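Local coordinates for PCF11 protein (Saccharomyces cerevisiae, PDB 1SZ9), which probably binds the carboxy-terminal domain of RNA polymerase II through its CTD-interacting domain, linking transcription to 3'-RNA processing, at residues Asn85-Tyr90 and Glu129-Phe134; Gln42-Ala47 and Ser76-Tyr81; Tyr62-Leu67 and Thr103-Met108. All coordinates share one frame; numbering follows the deposited sequence.

Interaction 1 of 3, residues Asn85-Tyr90 and Glu129-Phe134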
loop_
_atom_site.group_PDB
_atom_site.type_symbol
_atom_site.label_atom_id
_atom_site.label_comp_id
_atom_site.label_asym_id
_atom_site.label_seq_id
_atom_site.Cartn_x
_atom_site.Cartn_y
_atom_site.Cartn_z
ATOM N N ASN A 85 -4.280 9.276 -1.484
ATOM C CA ASN A 85 -3.449 9.626 -0.337
ATOM C C ASN A 85 -2.061 8.980 -0.381
ATOM O O ASN A 85 -1.286 9.126 0.550
ATOM C CB ASN A 85 -4.164 9.255 0.981
ATOM C CG ASN A 85 -5.549 9.893 1.093
ATOM O OD1 ASN A 85 -5.773 10.988 0.596
ATOM N ND2 ASN A 85 -6.475 9.207 1.753
ATOM N N LEU A 86 -1.753 8.308 -1.489
ATOM C CA LEU A 86 -0.478 7.604 -1.666
ATOM C C LEU A 86 0.751 8.418 -1.300
ATOM O O LEU A 86 1.566 7.985 -0.512
ATOM C CB LEU A 86 -0.333 7.119 -3.110
ATOM C CG LEU A 86 0.832 6.144 -3.317
ATOM C CD1 LEU A 86 0.508 4.823 -2.610
ATOM C CD2 LEU A 86 1.064 5.918 -4.822
ATOM N N PHE A 87 0.892 9.602 -1.879
ATOM C CA PHE A 87 2.048 10.438 -1.578
ATOM C C PHE A 87 2.156 10.831 -0.099
ATOM O O PHE A 87 3.222 10.686 0.500
ATOM C CB PHE A 87 2.036 11.701 -2.442
ATOM C CG PHE A 87 3.006 12.738 -1.989
ATOM C CD1 PHE A 87 4.379 12.479 -1.999
ATOM C CD2 PHE A 87 2.556 13.982 -1.539
ATOM C CE1 PHE A 87 5.296 13.442 -1.573
ATOM C CE2 PHE A 87 3.466 14.955 -1.105
ATOM C CZ PHE A 87 4.842 14.683 -1.124
ATOM N N ASN A 88 1.078 11.356 0.485
ATOM C CA ASN A 88 1.129 11.738 1.896
ATOM C C ASN A 88 1.397 10.531 2.780
ATOM O O ASN A 88 2.170 10.614 3.719
ATOM C CB ASN A 88 -0.175 12.412 2.345
ATOM C CG ASN A 88 -0.343 13.792 1.744
ATOM O OD1 ASN A 88 0.602 14.347 1.199
ATOM N ND2 ASN A 88 -1.543 14.355 1.851
ATOM N N LEU A 89 0.744 9.410 2.483
ATOM C CA LEU A 89 0.944 8.193 3.266
ATOM C C LEU A 89 2.382 7.679 3.162
ATOM O O LEU A 89 2.992 7.299 4.152
ATOM C CB LEU A 89 -0.017 7.086 2.795
ATOM C CG LEU A 89 -1.393 7.061 3.468
ATOM C CD1 LEU A 89 -2.275 5.994 2.822
ATOM C CD2 LEU A 89 -1.218 6.790 4.958
ATOM N N TYR A 90 2.903 7.663 1.946
ATOM C CA TYR A 90 4.245 7.184 1.697
ATOM C C TYR A 90 5.292 8.043 2.398
ATOM O O TYR A 90 6.149 7.528 3.110
ATOM C CB TYR A 90 4.508 7.145 0.189
ATOM C CG TYR A 90 5.867 6.571 -0.180
ATOM C CD1 TYR A 90 7.028 7.331 -0.063
ATOM C CD2 TYR A 90 5.987 5.262 -0.630
ATOM C CE1 TYR A 90 8.281 6.794 -0.390
ATOM C CE2 TYR A 90 7.221 4.722 -0.957
ATOM C CZ TYR A 90 8.364 5.494 -0.836
ATOM O OH TYR A 90 9.583 4.961 -1.177
ATOM N N GLU A 129 5.291 11.089 -9.092
ATOM C CA GLU A 129 6.253 12.174 -9.326
ATOM C C GLU A 129 6.562 12.879 -8.008
ATOM O O GLU A 129 7.709 13.222 -7.748
ATOM C CB GLU A 129 5.694 13.226 -10.299
ATOM C CG GLU A 129 5.622 12.801 -11.760
ATOM C CD GLU A 129 4.926 13.860 -12.625
ATOM O OE1 GLU A 129 5.271 15.062 -12.487
ATOM O OE2 GLU A 129 4.039 13.494 -13.435
ATOM N N LYS A 130 5.529 13.121 -7.197
ATOM C CA LYS A 130 5.709 13.775 -5.903
ATOM C C LYS A 130 6.566 12.896 -4.983
ATOM O O LYS A 130 7.391 13.407 -4.225
ATOM C CB LYS A 130 4.367 14.039 -5.216
ATOM C CG LYS A 130 3.525 15.199 -5.754
ATOM C CD LYS A 130 2.361 15.437 -4.773
ATOM C CE LYS A 130 1.289 16.411 -5.275
ATOM N NZ LYS A 130 1.738 17.834 -5.310
ATOM N N ILE A 131 6.356 11.582 -5.037
ATOM C CA ILE A 131 7.147 10.669 -4.204
ATOM C C ILE A 131 8.591 10.691 -4.684
ATOM O O ILE A 131 9.524 10.712 -3.878
ATOM C CB ILE A 131 6.613 9.214 -4.264
ATOM C CG1 ILE A 131 5.316 9.112 -3.465
ATOM C CG2 ILE A 131 7.665 8.238 -3.691
ATOM C CD1 ILE A 131 4.581 7.761 -3.645
ATOM N N GLU A 132 8.784 10.692 -6.000
ATOM C CA GLU A 132 10.140 10.739 -6.535
ATOM C C GLU A 132 10.869 12.013 -6.093
ATOM O O GLU A 132 12.029 11.955 -5.719
ATOM C CB GLU A 132 10.126 10.692 -8.063
ATOM C CG GLU A 132 11.519 10.678 -8.662
ATOM C CD GLU A 132 11.498 10.459 -10.155
ATOM O OE1 GLU A 132 10.862 11.265 -10.863
ATOM O OE2 GLU A 132 12.113 9.478 -10.622
ATOM N N GLN A 133 10.189 13.162 -6.167
ATOM C CA GLN A 133 10.801 14.424 -5.751
ATOM C C GLN A 133 11.194 14.351 -4.280
ATOM O O GLN A 133 12.286 14.765 -3.908
ATOM C CB GLN A 133 9.842 15.598 -5.977
ATOM C CG GLN A 133 9.368 15.676 -7.417
ATOM C CD GLN A 133 8.390 16.807 -7.663
ATOM O OE1 GLN A 133 7.550 17.124 -6.811
ATOM N NE2 GLN A 133 8.481 17.415 -8.838
ATOM N N PHE A 134 10.289 13.844 -3.452
ATOM C CA PHE A 134 10.556 13.684 -2.034
ATOM C C PHE A 134 11.780 12.756 -1.814
ATOM O O PHE A 134 12.654 13.058 -1.020
ATOM C CB PHE A 134 9.335 13.087 -1.338
ATOM C CG PHE A 134 9.637 12.510 0.026
ATOM C CD1 PHE A 134 9.928 13.347 1.107
ATOM C CD2 PHE A 134 9.668 11.128 0.215
ATOM C CE1 PHE A 134 10.245 12.815 2.359
ATOM C CE2 PHE A 134 9.985 10.572 1.457
ATOM C CZ PHE A 134 10.276 11.417 2.538
#
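Lys130 lays its aliphatic stem across one face of the Phe87 ring, its CB standing 3.7 Å from the ring centroid in a CH-pi contact. Further along the stem, Lys130 CD lies 3.6 Å from Phe87 CD2. Lysine suits this border position because its methylenes can cover an aromatic ring while the charged end points off from the contact. The backbone joins in, with Lys130 O 3.4 Å from Phe87 CE1. Ile131 follows and works with all its branches. CD1 reaches Leu86 CG at 4.1 Å, and CG2, set anti to the backbone N, comes over one face of Tyr90, 3.9 Å from the centroid. The branch at CB lets one isoleucine send CG1 to the Phe87 edge and CG2 to Tyr90. Phe134 closes the segment, its CB 4.1 Å from Phe87 CE1 near the plane of that ring, while its own ring meets Tyr94 edge-to-face. Ile131, Leu86 and Tyr90 are buried against Phe109 and Trp112 of helix 99-112, whereas the Lys130 side faces solvent. The two helical segments run at 29° to each other. No hydrogen bond crosses between them, which implies that shape and hydrophobic burial, with CH-pi contacts, hold them together.

Interaction 2 of 3, residues Gln42-Ala47 and Ser76-Tyr81; sequences QYFVDA and SPYTIY
Tyr78 reaches from the first turn of helix 78-83 to Val45 and Phe44 on helix 41-54, and it can be followed outward atom by atom. From CB, the first torsion sets CG anti to the carbonyl carbon (chi1 -59°), and the ring runs from there toward the neighbouring helix. CD1 comes first, 3.9 Å from Val45 CG2, which lies at the ring edge near its plane; the two side chains lie alongside each other, pointing opposite ways. One atom further, CE1 is 4.3 Å from Phe44 CB. At the tip, OH sits at the edge of the Phe44 ring, 3.6 Å from CD2, and this hydroxyl hydrogen-bonds to Ala34 O. Tyrosine therefore suits the place: its ring is long enough to pass between helices, and its polar end finds a main-chain acceptor beyond the apolar contact.

Val45 also serves Tyr81, one helical turn after Tyr78. The same CG2 methyl is 3.8 Å from Tyr81 CB, the short branched side chain letting one methyl touch both tyrosines. Towards the surface, Tyr81 CE2 approaches Gln42 N at 4.2 Å, a loose contact. Phe44 itself stacks on Phe12, so that helix 41-54 is packed between helix 3-16, through Phe44, and helix 78-83, through Tyr78 and Tyr81, within the superhelical CTD-interacting domain. The chemistry is thus apolar except at a single buried tip, whose polarity is met by a carbonyl outside both segments.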
loop_
_atom_site.group_PDB
_atom_site.type_symbol
_atom_site.label_atom_id
_atom_site.label_comp_id
_atom_site.label_asym_id
_atom_site.label_seq_id
_atom_site.Cartn_x
_atom_site.Cartn_y
_atom_site.Cartn_z
ATOM N N GLN A 42 -13.773 0.661 -0.954
ATOM C CA GLN A 42 -13.430 1.821 -0.139
ATOM C C GLN A 42 -13.191 1.465 1.340
ATOM O O GLN A 42 -12.356 2.094 2.009
ATOM C CB GLN A 42 -14.496 2.910 -0.276
ATOM C CG GLN A 42 -14.205 4.130 0.591
ATOM C CD GLN A 42 -14.899 5.386 0.101
ATOM O OE1 GLN A 42 -15.970 5.326 -0.511
ATOM N NE2 GLN A 42 -14.291 6.544 0.384
ATOM N N TYR A 43 -13.899 0.454 1.844
ATOM C CA TYR A 43 -13.722 0.031 3.230
ATOM C C TYR A 43 -12.350 -0.582 3.404
ATOM O O TYR A 43 -11.674 -0.315 4.388
ATOM C CB TYR A 43 -14.794 -0.977 3.643
ATOM C CG TYR A 43 -16.160 -0.347 3.723
ATOM C CD1 TYR A 43 -16.396 0.725 4.583
ATOM C CD2 TYR A 43 -17.202 -0.780 2.906
ATOM C CE1 TYR A 43 -17.623 1.355 4.622
ATOM C CE2 TYR A 43 -18.444 -0.152 2.938
ATOM C CZ TYR A 43 -18.643 0.913 3.796
ATOM O OH TYR A 43 -19.854 1.555 3.822
ATOM N N PHE A 44 -11.944 -1.400 2.439
ATOM C CA PHE A 44 -10.629 -2.036 2.491
ATOM C C PHE A 44 -9.530 -0.971 2.364
ATOM O O PHE A 44 -8.519 -1.030 3.052
ATOM C CB PHE A 44 -10.496 -3.081 1.377
ATOM C CG PHE A 44 -11.507 -4.194 1.465
ATOM C CD1 PHE A 44 -12.138 -4.490 2.668
ATOM C CD2 PHE A 44 -11.801 -4.976 0.349
ATOM C CE1 PHE A 44 -13.049 -5.554 2.766
ATOM C CE2 PHE A 44 -12.708 -6.042 0.434
ATOM C CZ PHE A 44 -13.333 -6.328 1.652
ATOM N N VAL A 45 -9.731 0.015 1.496
ATOM C CA VAL A 45 -8.728 1.068 1.358
ATOM C C VAL A 45 -8.544 1.829 2.672
ATOM O O VAL A 45 -7.418 2.046 3.129
ATOM C CB VAL A 45 -9.106 2.053 0.231
ATOM C CG1 VAL A 45 -8.185 3.282 0.262
ATOM C CG2 VAL A 45 -8.966 1.347 -1.113
ATOM N N ASP A 46 -9.647 2.221 3.304
ATOM C CA ASP A 46 -9.535 2.965 4.554
ATOM C C ASP A 46 -8.925 2.138 5.664
ATOM O O ASP A 46 -8.169 2.648 6.476
ATOM C CB ASP A 46 -10.891 3.507 4.987
ATOM C CG ASP A 46 -11.357 4.653 4.107
ATOM O OD1 ASP A 46 -10.494 5.336 3.493
ATOM O OD2 ASP A 46 -12.580 4.876 4.045
ATOM N N ALA A 47 -9.240 0.851 5.689
ATOM C CA ALA A 47 -8.681 -0.038 6.696
ATOM C C ALA A 47 -7.146 -0.108 6.531
ATOM O O ALA A 47 -6.404 -0.021 7.505
ATOM C CB ALA A 47 -9.287 -1.421 6.547
ATOM N N SER A 76 -7.682 -1.986 -10.578
ATOM C CA SER A 76 -8.826 -1.125 -10.333
ATOM C C SER A 76 -9.879 -1.849 -9.491
ATOM O O SER A 76 -10.028 -3.057 -9.576
ATOM C CB SER A 76 -9.448 -0.670 -11.661
ATOM O OG SER A 76 -10.472 0.298 -11.416
ATOM N N PRO A 77 -10.613 -1.112 -8.650
ATOM C CA PRO A 77 -10.551 0.339 -8.415
ATOM C C PRO A 77 -9.528 0.742 -7.335
ATOM O O PRO A 77 -9.391 1.930 -6.982
ATOM C CB PRO A 77 -11.969 0.656 -7.984
ATOM C CG PRO A 77 -12.279 -0.513 -7.118
ATOM C CD PRO A 77 -11.747 -1.704 -7.921
ATOM N N TYR A 78 -8.813 -0.246 -6.812
ATOM C CA TYR A 78 -7.829 0.019 -5.768
ATOM C C TYR A 78 -6.682 0.935 -6.215
ATOM O O TYR A 78 -6.285 1.826 -5.473
ATOM C CB TYR A 78 -7.308 -1.312 -5.224
ATOM C CG TYR A 78 -8.415 -2.160 -4.647
ATOM C CD1 TYR A 78 -8.998 -1.851 -3.413
ATOM C CD2 TYR A 78 -8.917 -3.251 -5.362
ATOM C CE1 TYR A 78 -10.061 -2.615 -2.908
ATOM C CE2 TYR A 78 -9.976 -4.012 -4.872
ATOM C CZ TYR A 78 -10.540 -3.692 -3.651
ATOM O OH TYR A 78 -11.582 -4.466 -3.197
ATOM N N THR A 79 -6.166 0.729 -7.427
ATOM C CA THR A 79 -5.096 1.566 -7.952
ATOM C C THR A 79 -5.556 3.028 -7.973
ATOM O O THR A 79 -4.772 3.950 -7.727
ATOM C CB THR A 79 -4.717 1.166 -9.403
ATOM O OG1 THR A 79 -5.917 0.997 -10.166
ATOM C CG2 THR A 79 -3.882 -0.122 -9.436
ATOM N N ILE A 80 -6.837 3.232 -8.277
ATOM C CA ILE A 80 -7.413 4.570 -8.331
ATOM C C ILE A 80 -7.616 5.119 -6.928
ATOM O O ILE A 80 -7.170 6.223 -6.617
ATOM C CB ILE A 80 -8.778 4.559 -9.081
ATOM C CG1 ILE A 80 -8.556 4.163 -10.546
ATOM C CG2 ILE A 80 -9.446 5.925 -8.999
ATOM C CD1 ILE A 80 -9.838 3.884 -11.307
ATOM N N TYR A 81 -8.274 4.344 -6.074
ATOM C CA TYR A 81 -8.535 4.786 -4.710
ATOM C C TYR A 81 -7.297 5.072 -3.860
ATOM O O TYR A 81 -7.252 6.095 -3.193
ATOM C CB TYR A 81 -9.421 3.776 -3.986
ATOM C CG TYR A 81 -10.797 3.591 -4.602
ATOM C CD1 TYR A 81 -11.208 4.351 -5.708
ATOM C CD2 TYR A 81 -11.684 2.653 -4.077
ATOM C CE1 TYR A 81 -12.473 4.176 -6.278
ATOM C CE2 TYR A 81 -12.949 2.465 -4.631
ATOM C CZ TYR A 81 -13.337 3.227 -5.733
ATOM O OH TYR A 81 -14.574 3.018 -6.294
#

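Interaction 3 of 3, residues Tyr62-Leu67 and Thr103-Met108; sequences YAFYAL and TKLINM
Met108 packs against Phe64 and Tyr65, and this buried side of the contact is the more fully packed one. Its chain runs extended from the backbone, then bends at chi3 (70°), which places CE 3.8 Å from Phe64 CD1. The sulfur makes two Met-aromatic contacts: oblique to the Phe64 ring, with SD 5.1 Å from its centroid, and at the edge of Tyr65, with SD 4.1 Å from CD1. Flexible and polarisable, methionine suits a place between two rings turned differently. An alanine in place of Met108 removes sulfur and methyl and would probably leave a gap beside Phe64 and the edge of Tyr65, setting the rings freer to shift. Leu105 CD2 adds a more distant touch on Phe64 CD2, at 4.3 Å.

The two segments run nearly parallel, at 9°, with axes 11.3 Å apart, in the right-handed superhelical array of helices characteristic of CTD-interacting domains. Helix 86-95 also touches Phe64, through Thr93, and Met108, through Tyr90.

Toward the surface the spacing is filled differently. Tyr65 OH lies 3.6 Å from Lys104 CB, beside the lysine's aliphatic stem. A water bridges the helices here, hydrogen-bonded to Tyr65 OH at 2.9 Å and donating to Lys104 O at 2.8 Å.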
loop_
_atom_site.group_PDB
_atom_site.type_symbol
_atom_site.label_atom_id
_atom_site.label_comp_id
_atom_site.label_asym_id
_atom_site.label_seq_id
_atom_site.Cartn_x
_atom_site.Cartn_y
_atom_site.Cartn_z
ATOM N N TYR A 62 4.642 -3.737 6.183
ATOM C CA TYR A 62 3.834 -4.890 5.801
ATOM C C TYR A 62 2.428 -4.498 5.358
ATOM O O TYR A 62 1.857 -5.136 4.475
ATOM C CB TYR A 62 3.834 -5.903 6.946
ATOM C CG TYR A 62 5.247 -6.144 7.442
ATOM C CD1 TYR A 62 6.269 -6.502 6.556
ATOM C CD2 TYR A 62 5.574 -5.973 8.787
ATOM C CE1 TYR A 62 7.589 -6.678 7.006
ATOM C CE2 TYR A 62 6.875 -6.146 9.250
ATOM C CZ TYR A 62 7.878 -6.495 8.355
ATOM O OH TYR A 62 9.165 -6.634 8.817
ATOM N N ALA A 63 1.891 -3.426 5.937
ATOM C CA ALA A 63 0.570 -2.932 5.539
ATOM C C ALA A 63 0.716 -2.355 4.120
ATOM O O ALA A 63 -0.187 -2.489 3.289
ATOM C CB ALA A 63 0.074 -1.838 6.517
ATOM N N PHE A 64 1.838 -1.691 3.851
ATOM C CA PHE A 64 2.081 -1.169 2.497
ATOM C C PHE A 64 2.257 -2.354 1.522
ATOM O O PHE A 64 1.935 -2.239 0.338
ATOM C CB PHE A 64 3.333 -0.280 2.457
ATOM C CG PHE A 64 3.037 1.175 2.174
ATOM C CD1 PHE A 64 2.493 1.565 0.946
ATOM C CD2 PHE A 64 3.318 2.157 3.128
ATOM C CE1 PHE A 64 2.234 2.906 0.667
ATOM C CE2 PHE A 64 3.062 3.510 2.862
ATOM C CZ PHE A 64 2.517 3.884 1.623
ATOM N N TYR A 65 2.778 -3.482 2.002
ATOM C CA TYR A 65 2.915 -4.645 1.102
ATOM C C TYR A 65 1.527 -5.178 0.789
ATOM O O TYR A 65 1.281 -5.685 -0.298
ATOM C CB TYR A 65 3.785 -5.757 1.705
ATOM C CG TYR A 65 5.281 -5.480 1.707
ATOM C CD1 TYR A 65 5.829 -4.388 1.023
ATOM C CD2 TYR A 65 6.157 -6.336 2.373
ATOM C CE1 TYR A 65 7.237 -4.163 1.007
ATOM C CE2 TYR A 65 7.542 -6.124 2.361
ATOM C CZ TYR A 65 8.071 -5.037 1.673
ATOM O OH TYR A 65 9.442 -4.869 1.628
ATOM N N ALA A 66 0.599 -5.042 1.739
ATOM C CA ALA A 66 -0.779 -5.464 1.491
ATOM C C ALA A 66 -1.369 -4.552 0.385
ATOM O O ALA A 66 -1.983 -5.029 -0.574
ATOM C CB ALA A 66 -1.595 -5.342 2.771
ATOM N N LEU A 67 -1.181 -3.244 0.543
ATOM C CA LEU A 67 -1.642 -2.240 -0.419
ATOM C C LEU A 67 -1.032 -2.545 -1.802
ATOM O O LEU A 67 -1.717 -2.519 -2.821
ATOM C CB LEU A 67 -1.185 -0.846 0.044
ATOM C CG LEU A 67 -1.561 0.410 -0.765
ATOM C CD1 LEU A 67 -1.458 1.655 0.139
ATOM C CD2 LEU A 67 -0.642 0.567 -1.983
ATOM N N THR A 103 14.913 1.462 2.546
ATOM C CA THR A 103 15.373 0.858 1.287
ATOM C C THR A 103 14.278 -0.048 0.750
ATOM O O THR A 103 14.138 -0.195 -0.454
ATOM C CB THR A 103 16.674 -0.003 1.444
ATOM O OG1 THR A 103 16.413 -1.121 2.304
ATOM C CG2 THR A 103 17.812 0.838 2.002
ATOM N N LYS A 104 13.507 -0.666 1.644
ATOM C CA LYS A 104 12.404 -1.527 1.212
ATOM C C LYS A 104 11.273 -0.681 0.618
ATOM O O LYS A 104 10.678 -1.061 -0.399
ATOM C CB LYS A 104 11.922 -2.395 2.382
ATOM C CG LYS A 104 12.801 -3.644 2.540
ATOM C CD LYS A 104 12.866 -4.144 3.953
ATOM C CE LYS A 104 13.544 -5.537 4.006
ATOM N NZ LYS A 104 14.471 -5.820 2.864
ATOM N N LEU A 105 10.990 0.476 1.227
ATOM C CA LEU A 105 9.961 1.377 0.674
ATOM C C LEU A 105 10.439 1.895 -0.685
ATOM O O LEU A 105 9.644 2.126 -1.588
ATOM C CB LEU A 105 9.736 2.586 1.578
ATOM C CG LEU A 105 9.060 2.310 2.926
ATOM C CD1 LEU A 105 9.092 3.574 3.752
ATOM C CD2 LEU A 105 7.625 1.812 2.699
ATOM N N ILE A 106 11.749 2.075 -0.824
ATOM C CA ILE A 106 12.291 2.592 -2.079
ATOM C C ILE A 106 12.169 1.564 -3.201
ATOM O O ILE A 106 11.780 1.897 -4.320
ATOM C CB ILE A 106 13.778 3.023 -1.888
ATOM C CG1 ILE A 106 13.823 4.266 -0.980
ATOM C CG2 ILE A 106 14.472 3.280 -3.273
ATOM C CD1 ILE A 106 15.208 4.524 -0.360
ATOM N N ASN A 107 12.520 0.316 -2.903
ATOM C CA ASN A 107 12.425 -0.735 -3.909
ATOM C C ASN A 107 10.970 -0.909 -4.326
ATOM O O ASN A 107 10.669 -1.081 -5.506
ATOM C CB ASN A 107 13.017 -2.041 -3.365
ATOM C CG ASN A 107 14.541 -1.981 -3.289
ATOM O OD1 ASN A 107 15.149 -1.101 -3.892
ATOM N ND2 ASN A 107 15.155 -2.905 -2.559
ATOM N N MET A 108 10.067 -0.828 -3.351
ATOM C CA MET A 108 8.644 -0.964 -3.635
ATOM C C MET A 108 8.196 0.136 -4.599
ATOM O O MET A 108 7.446 -0.124 -5.550
ATOM C CB MET A 108 7.834 -0.900 -2.331
ATOM C CG MET A 108 6.314 -0.906 -2.521
ATOM S SD MET A 108 5.492 -0.755 -0.906
ATOM C CE MET A 108 5.919 1.018 -0.503
HETATM O O HOH W 1 10.572 -3.784 -0.846
#

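How the interactions relate
The three contacts spread through one helical array. Interaction 2 lies toward the N-terminal side, with its centre about 17 Å from that of interaction 1 and about 16 Å from that of interaction 3; the centres of interactions 1 and 3 are about 13 Å apart. Along the chain, interaction 2 closes before interaction 1 opens, whereas interaction 3 alternates with both. Helices 78-83 and 86-95 follow each other, carrying the chain from interaction 2 into interaction 1. Interactions 1 and 3 touch through Tyr90, which packs on Phe64 and Met108 and makes a weak hydrogen bond to Leu105 O. Each contact pairs helices that are not consecutive in the chain, consistent with a single compact superhelical domain.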